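PDB 1UP3: putative cellulase CEL6 from Mycobacterium tuberculosis, which probably cleaves internal beta-1,4-glycosidic bonds of cellulose, as an endoglucanase of glycoside hydrolase family 6. Local coordinates for residues A17-A22 and V35-Q40; L241-T246 and D255-I260. One frame throughout, in Å; residues are numbered along the deposited sequence.

Interaction 1 of 2, residues A17-A22 and V35-Q40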
ATOM      1  N   ALA A  17     -10.158  12.234   0.830  1.00  9.35           N
ATOM      2  CA  ALA A  17     -10.492  13.138  -0.256  1.00  8.28           C
ATOM      3  C   ALA A  17     -11.718  12.645  -1.027  1.00  8.18           C
ATOM      4  O   ALA A  17     -12.532  13.460  -1.468  1.00  8.77           O
ATOM      5  CB  ALA A  17      -9.300  13.283  -1.191  1.00  8.90           C
ATOM      6  N   ALA A  18     -11.833  11.335  -1.201  1.00  7.49           N
ATOM      7  CA  ALA A  18     -12.988  10.747  -1.868  1.00  7.14           C
ATOM      8  C   ALA A  18     -14.287  11.066  -1.119  1.00  7.31           C
ATOM      9  O   ALA A  18     -15.295  11.339  -1.734  1.00  7.14           O
ATOM     10  CB  ALA A  18     -12.836   9.233  -2.080  1.00  8.13           C
ATOM     11  N   MET A  19     -14.267  10.974   0.212  1.00  7.44           N
ATOM     12  CA  MET A  19     -15.447  11.260   1.014  1.00  8.12           C
ATOM     13  C   MET A  19     -15.788  12.743   0.927  1.00  8.02           C
ATOM     14  O   MET A  19     -16.948  13.099   0.795  1.00  8.70           O
ATOM     15  CB  MET A  19     -15.244  10.805   2.480  1.00  8.51           C
ATOM     16  CG  MET A  19     -16.462  11.003   3.327  1.00 11.96           C
ATOM     17  SD  MET A  19     -17.787   9.885   2.876  1.00 14.51           S
ATOM     18  CE  MET A  19     -17.231   8.399   3.553  1.00 12.18           C
ATOM     19  N   VAL A  20     -14.779  13.592   0.960  1.00  8.15           N
ATOM     20  CA  VAL A  20     -14.995  15.041   0.815  1.00  9.65           C
ATOM     21  C   VAL A  20     -15.634  15.334  -0.554  1.00  9.64           C
ATOM     22  O   VAL A  20     -16.654  16.024  -0.631  1.00 10.07           O
ATOM     23  CB  VAL A  20     -13.703  15.808   1.013  1.00 10.60           C
ATOM     24  CG1 VAL A  20     -13.872  17.288   0.570  1.00 10.95           C
ATOM     25  CG2 VAL A  20     -13.299  15.734   2.471  1.00 12.43           C
ATOM     26  N   ALA A  21     -15.098  14.742  -1.627  1.00  8.64           N
ATOM     27  CA  ALA A  21     -15.712  14.882  -2.946  1.00  9.12           C
ATOM     28  C   ALA A  21     -17.143  14.356  -2.986  1.00  9.02           C
ATOM     29  O   ALA A  21     -18.020  14.964  -3.588  1.00  9.35           O
ATOM     30  CB  ALA A  21     -14.857  14.230  -4.032  1.00  9.20           C
ATOM     31  N   ALA A  22     -17.395  13.198  -2.376  1.00  8.78           N
ATOM     32  CA  ALA A  22     -18.720  12.571  -2.462  1.00  9.01           C
ATOM     33  C   ALA A  22     -19.763  13.429  -1.740  1.00  9.52           C
ATOM     34  O   ALA A  22     -20.908  13.543  -2.177  1.00 10.94           O
ATOM     35  CB  ALA A  22     -18.670  11.203  -1.847  1.00  9.69           C
ATOM     36  N   VAL A  35     -16.817   4.732  -4.146  1.00  7.44           N
ATOM     37  CA  VAL A  35     -15.388   4.778  -3.770  1.00  7.05           C
ATOM     38  C   VAL A  35     -15.205   5.272  -2.327  1.00  7.20           C
ATOM     39  O   VAL A  35     -14.437   4.700  -1.550  1.00  6.74           O
ATOM     40  CB  VAL A  35     -14.600   5.664  -4.792  1.00  7.02           C
ATOM     41  CG1 VAL A  35     -13.181   5.954  -4.325  1.00  7.72           C
ATOM     42  CG2 VAL A  35     -14.632   4.999  -6.184  1.00  7.83           C
ATOM     43  N   ALA A  36     -15.896   6.362  -1.956  1.00  6.00           N
ATOM     44  CA  ALA A  36     -15.770   6.925  -0.622  1.00  7.09           C
ATOM     45  C   ALA A  36     -16.118   5.977   0.502  1.00  6.62           C
ATOM     46  O   ALA A  36     -15.549   6.068   1.577  1.00  7.21           O
ATOM     47  CB  ALA A  36     -16.643   8.147  -0.510  1.00  7.14           C
ATOM     48  N   ASN A  37     -17.076   5.092   0.263  1.00  6.64           N
ATOM     49  CA  ASN A  37     -17.542   4.177   1.304  1.00  7.33           C
ATOM     50  C   ASN A  37     -16.786   2.835   1.306  1.00  6.75           C
ATOM     51  O   ASN A  37     -17.196   1.898   2.022  1.00  7.26           O
ATOM     52  CB  ASN A  37     -19.030   3.913   1.104  1.00  8.67           C
ATOM     53  CG  ASN A  37     -19.890   5.058   1.563  1.00 13.35           C
ATOM     54  OD1 ASN A  37     -19.588   5.717   2.576  1.00 16.31           O
ATOM     55  ND2 ASN A  37     -21.027   5.241   0.896  1.00 19.96           N
ATOM     56  N   THR A  38     -15.735   2.720   0.499  1.00  5.51           N
ATOM     57  CA  THR A  38     -14.915   1.494   0.461  1.00  5.90           C
ATOM     58  C   THR A  38     -13.666   1.741   1.283  1.00  5.63           C
ATOM     59  O   THR A  38     -12.954   2.731   1.061  1.00  5.13           O
ATOM     60  CB  THR A  38     -14.525   1.166  -0.995  1.00  5.60           C
ATOM     61  OG1 THR A  38     -15.728   1.079  -1.778  1.00  6.96           O
ATOM     62  CG2 THR A  38     -13.925  -0.195  -1.106  1.00  5.73           C
ATOM     63  N   PRO A  39     -13.324   0.831   2.184  1.00  6.19           N
ATOM     64  CA  PRO A  39     -12.104   1.028   2.994  1.00  5.77           C
ATOM     65  C   PRO A  39     -10.820   0.979   2.162  1.00  6.09           C
ATOM     66  O   PRO A  39     -10.676   0.105   1.279  1.00  6.46           O
ATOM     67  CB  PRO A  39     -12.132  -0.135   3.986  1.00  6.60           C
ATOM     68  CG  PRO A  39     -13.065  -1.114   3.417  1.00  8.30           C
ATOM     69  CD  PRO A  39     -14.006  -0.449   2.488  1.00  5.95           C
ATOM     70  N   GLN A  40      -9.885   1.890   2.431  0.50  6.53           N
ATOM     71  CA  GLN A  40      -8.664   1.958   1.621  0.50  6.71           C
ATOM     72  C   GLN A  40      -7.448   1.782   2.544  0.50  7.05           C
ATOM     73  O   GLN A  40      -7.467   0.910   3.382  0.50  8.43           O
ATOM     74  CB  GLN A  40      -8.692   3.200   0.708  1.00  6.72           C
ATOM     75  CG  GLN A  40      -9.858   3.057  -0.273  1.00  6.86           C
ATOM     76  CD  GLN A  40     -10.299   4.352  -0.930  1.00  8.33           C
ATOM     77  OE1 GLN A  40      -9.476   5.131  -1.352  1.00  9.20           O
ATOM     78  NE2 GLN A  40     -11.602   4.555  -1.033  1.00  9.93           N
TER

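Interaction 2 of 2, residues L241-T246 and D255-I260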
ATOM      1  N   LEU A 241     -12.071  -0.243 -11.152  1.00  5.95           N
ATOM      2  CA  LEU A 241     -12.017  -0.736  -9.781  1.00  6.11           C
ATOM      3  C   LEU A 241     -12.066  -2.256  -9.802  1.00  5.71           C
ATOM      4  O   LEU A 241     -12.843  -2.873 -10.595  1.00  6.51           O
ATOM      5  CB  LEU A 241     -13.219  -0.249  -8.995  1.00  6.09           C
ATOM      6  CG  LEU A 241     -13.427   1.249  -8.891  1.00  6.52           C
ATOM      7  CD1 LEU A 241     -14.758   1.476  -8.177  1.00  8.16           C
ATOM      8  CD2 LEU A 241     -12.284   1.927  -8.172  1.00  6.79           C
ATOM      9  N   GLY A 242     -11.263  -2.859  -8.915  1.00  6.09           N
ATOM     10  CA  GLY A 242     -11.282  -4.293  -8.703  1.00  6.02           C
ATOM     11  C   GLY A 242     -12.136  -4.695  -7.514  1.00  5.75           C
ATOM     12  O   GLY A 242     -12.912  -3.886  -6.964  1.00  6.60           O
ATOM     13  N   ALA A 243     -12.042  -5.965  -7.134  1.00  7.22           N
ATOM     14  CA  ALA A 243     -12.805  -6.506  -6.006  1.00  7.63           C
ATOM     15  C   ALA A 243     -12.709  -5.662  -4.776  1.00  7.48           C
ATOM     16  O   ALA A 243     -11.628  -5.265  -4.414  1.00  6.95           O
ATOM     17  CB  ALA A 243     -12.275  -7.898  -5.651  1.00  8.63           C
ATOM     18  N   PRO A 244     -13.827  -5.357  -4.111  1.00  8.15           N
ATOM     19  CA  PRO A 244     -13.756  -4.649  -2.854  1.00  8.12           C
ATOM     20  C   PRO A 244     -13.000  -5.442  -1.792  1.00  7.57           C
ATOM     21  O   PRO A 244     -12.921  -6.692  -1.880  1.00  7.45           O
ATOM     22  CB  PRO A 244     -15.219  -4.413  -2.451  1.00  9.66           C
ATOM     23  CG  PRO A 244     -16.017  -4.637  -3.704  1.00 11.88           C
ATOM     24  CD  PRO A 244     -15.217  -5.521  -4.598  1.00  9.00           C
ATOM     25  N   PRO A 245     -12.415  -4.735  -0.841  1.00  7.66           N
ATOM     26  CA  PRO A 245     -11.609  -5.396   0.192  1.00  6.31           C
ATOM     27  C   PRO A 245     -12.357  -6.529   0.884  1.00  6.90           C
ATOM     28  O   PRO A 245     -13.544  -6.408   1.235  1.00  7.05           O
ATOM     29  CB  PRO A 245     -11.222  -4.248   1.132  1.00  7.31           C
ATOM     30  CG  PRO A 245     -11.263  -3.041   0.248  1.00  7.78           C
ATOM     31  CD  PRO A 245     -12.368  -3.268  -0.707  1.00  7.56           C
ATOM     32  N   THR A 246     -11.640  -7.632   1.085  1.00  6.35           N
ATOM     33  CA  THR A 246     -12.220  -8.874   1.607  1.00  6.88           C
ATOM     34  C   THR A 246     -11.148  -9.854   2.041  1.00  6.67           C
ATOM     35  O   THR A 246     -10.036  -9.840   1.523  1.00  6.54           O
ATOM     36  CB  THR A 246     -13.156  -9.532   0.568  1.00  7.19           C
ATOM     37  OG1 THR A 246     -13.811 -10.685   1.140  1.00 10.12           O
ATOM     38  CG2 THR A 246     -12.409 -10.063  -0.660  1.00  8.72           C
ATOM     39  N   ASP A 255      -4.151 -13.492   2.519  1.00  6.41           N
ATOM     40  CA  ASP A 255      -4.948 -13.053   3.672  1.00  5.71           C
ATOM     41  C   ASP A 255      -6.085 -12.110   3.270  1.00  6.34           C
ATOM     42  O   ASP A 255      -7.152 -12.093   3.921  1.00  7.80           O
ATOM     43  CB  ASP A 255      -4.090 -12.297   4.690  1.00  5.50           C
ATOM     44  CG  ASP A 255      -3.187 -13.185   5.556  1.00  5.49           C
ATOM     45  OD1 ASP A 255      -3.396 -14.432   5.603  1.00  8.61           O
ATOM     46  OD2 ASP A 255      -2.232 -12.666   6.197  1.00  7.07           O
ATOM     47  N   ALA A 256      -5.852 -11.281   2.245  1.00  5.12           N
ATOM     48  CA  ALA A 256      -6.878 -10.336   1.830  1.00  5.11           C
ATOM     49  C   ALA A 256      -6.624  -9.731   0.479  1.00  5.97           C
ATOM     50  O   ALA A 256      -5.481  -9.640   0.035  1.00  5.80           O
ATOM     51  CB  ALA A 256      -6.977  -9.161   2.851  1.00  5.90           C
ATOM     52  N   TYR A 257      -7.706  -9.279  -0.130  1.00  4.69           N
ATOM     53  CA  TYR A 257      -7.684  -8.234  -1.153  1.00  4.62           C
ATOM     54  C   TYR A 257      -7.926  -6.916  -0.442  1.00  4.92           C
ATOM     55  O   TYR A 257      -8.853  -6.829   0.360  1.00  6.10           O
ATOM     56  CB  TYR A 257      -8.762  -8.450  -2.223  1.00  4.54           C
ATOM     57  CG  TYR A 257      -8.796  -9.808  -2.874  1.00  6.25           C
ATOM     58  CD1 TYR A 257      -7.677 -10.591  -2.960  1.00  5.37           C
ATOM     59  CD2 TYR A 257      -9.999 -10.300  -3.393  1.00  6.77           C
ATOM     60  CE1 TYR A 257      -7.724 -11.872  -3.568  1.00  4.56           C
ATOM     61  CE2 TYR A 257     -10.067 -11.536  -3.972  1.00  8.15           C
ATOM     62  CZ  TYR A 257      -8.932 -12.321  -4.053  1.00  7.41           C
ATOM     63  OH  TYR A 257      -8.981 -13.565  -4.603  1.00  7.89           O
ATOM     64  N   LEU A 258      -7.055  -5.938  -0.650  1.00  5.60           N
ATOM     65  CA  LEU A 258      -7.170  -4.615  -0.040  1.00  5.15           C
ATOM     66  C   LEU A 258      -7.179  -3.542  -1.091  1.00  5.45           C
ATOM     67  O   LEU A 258      -6.679  -3.761  -2.212  1.00  5.96           O
ATOM     68  CB  LEU A 258      -6.026  -4.329   0.940  1.00  6.25           C
ATOM     69  CG  LEU A 258      -5.871  -5.278   2.142  1.00  6.23           C
ATOM     70  CD1 LEU A 258      -4.602  -4.924   2.901  1.00  7.79           C
ATOM     71  CD2 LEU A 258      -7.127  -5.259   3.032  1.00 10.79           C
ATOM     72  N   TRP A 259      -7.701  -2.371  -0.745  1.00  4.79           N
ATOM     73  CA  TRP A 259      -7.455  -1.200  -1.614  1.00  5.29           C
ATOM     74  C   TRP A 259      -6.359  -0.390  -0.932  1.00  6.10           C
ATOM     75  O   TRP A 259      -6.625   0.271   0.071  1.00  6.09           O
ATOM     76  CB  TRP A 259      -8.717  -0.365  -1.819  1.00  4.96           C
ATOM     77  CG  TRP A 259      -9.707  -0.978  -2.751  1.00  4.71           C
ATOM     78  CD1 TRP A 259      -9.728  -2.273  -3.241  1.00  3.94           C
ATOM     79  CD2 TRP A 259     -10.845  -0.322  -3.314  1.00  3.96           C
ATOM     80  NE1 TRP A 259     -10.837  -2.451  -4.024  1.00  5.80           N
ATOM     81  CE2 TRP A 259     -11.516  -1.266  -4.123  1.00  5.71           C
ATOM     82  CE3 TRP A 259     -11.344   0.977  -3.244  1.00  5.72           C
ATOM     83  CZ2 TRP A 259     -12.694  -0.959  -4.817  1.00  5.88           C
ATOM     84  CZ3 TRP A 259     -12.512   1.288  -3.965  1.00  6.47           C
ATOM     85  CH2 TRP A 259     -13.161   0.312  -4.723  1.00  6.70           C
ATOM     86  N   ILE A 260      -5.126  -0.559  -1.389  1.00  4.44           N
ATOM     87  CA  ILE A 260      -3.978   0.103  -0.778  1.00  5.04           C
ATOM     88  C   ILE A 260      -3.810   1.488  -1.392  1.00  4.97           C
ATOM     89  O   ILE A 260      -3.955   2.507  -0.702  1.00  4.50           O
ATOM     90  CB  ILE A 260      -2.732  -0.813  -0.834  1.00  4.86           C
ATOM     91  CG1 ILE A 260      -3.062  -2.120  -0.112  1.00  6.94           C
ATOM     92  CG2 ILE A 260      -1.539  -0.078  -0.161  1.00  4.45           C
ATOM     93  CD1 ILE A 260      -1.996  -3.157  -0.136  1.00  8.35           C
TER

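Interaction 1 of 2, residues A17-A22 and V35-Q40
Ala-36 packs against one turn of helix 17-24, bordered by Ala-18, Met-19 and Ala-22, where two consecutive short helices, 17-24 and 30-36, meet near the start of the family 6 catalytic domain. Between segments 17-22 and 35-40 the nearest CA atoms are those of Met-19 and Ala-36, 4.6 Å apart, a separation that fits the alanines at the interface. On the tight side, Ala-36 CB rests directly on the helix backbone, 3.7 Å from Met-19 CA and equally near the carbonyl oxygen of Ala-18. One turn further on, Ala-22 CB meets the same methyl at 3.9 Å. Ala-18 CB lies next to CG1 of buried Val-35, at 4.0 Å. No hydrogen bond joins the segments, and the contact rests on van der Waals packing.

The other side is looser and more exposed. Met-19 places CG anti to its backbone N (chi1 -177°); SD lies 4.0 Å from Ala-36 CB, and the bends at chi2 and chi3 turn CE toward residues 36 and 37. Beyond it, exposed Asn-37 is the first residue to leave helical geometry after helix 30-36. Its ND2 hydrogen-bonds a polyether molecule, probably from the crystallisation liquor, in a pocket shared with Met-19 and Ala-22. On this more exposed side, Met-19 CE lies 3.5 Å from Ala-36 O and 3.7 Å from Asn-37 OD1.

Interaction 2 of 2, residues L241-T246 and D255-I260
The last strand of the parallel sheet, 254-258, pairs along its outer edge with the loop 241-246, where Thr-246 and Tyr-257 form a single antiparallel bridge. Both bonds of this hydrogen-bonded pair are present: Thr-246 N to Tyr-257 O at 3.0 Å and Tyr-257 N to Thr-246 O at 2.9 Å. On the strand's inner edge, the backbones of Asp-255, Ala-256 and Leu-258 bond instead to strand 213-217 and Thr-218. Beside the bridge, the Thr-246 and Tyr-257 side chains lie side by side and point the same way, with Thr-246 CG2 3.7 Å from Tyr-257 CD2. Their hydroxyls look elsewhere, bonding to the backbone N of Ala-248 and of Ala-250 respectively.

Past the strand end, Trp-259 turns its indole toward the loop, with NE1 meeting Ala-243 O at the ring edge. NE1 donates to this oxygen at 2.9 Å with an N-H...O angle of 153°. The donor stands well above the carbonyl plane, 43° out of it, and Thr-218 OG1 also bonds Ala-243 O, which is therefore gripped twice. Pro-245 CD lies over one face of the indole, 3.8 Å from the centroid of the five-membered ring and 13° off its normal, a CH-pi contact. At the six-membered end, Leu-241 crosses the indole at about a right angle, its CD2 3.9 Å from Trp-259 CH2. An irregular loop fastened to an outermost strand fits the incomplete, seven-stranded beta/alpha barrel of family 6 glycoside hydrolases.

In the fold
Both contacts are partly buried, interaction 1 farther out and interaction 2 nearer the middle of the fold. The centre of interaction 1 lies about 17 Å from that of the chain, and it joins two short helices before the first sheet strand; interaction 2, with its centre about 11 Å from that of the chain, ties a loop to the last strand and buries 442 Å² against 213 Å². Packing alone holds the first, whereas the second adds a backbone bridge and an indole hydrogen bond. They meet where opposite ends of the strand order come together: Thr-38 CG2 is 3.5 Å from both Pro-245 CD and Trp-259 CZ3, so the segment leading from helix 30-36 toward strand 42-44 packs on Pro-245 and Trp-259.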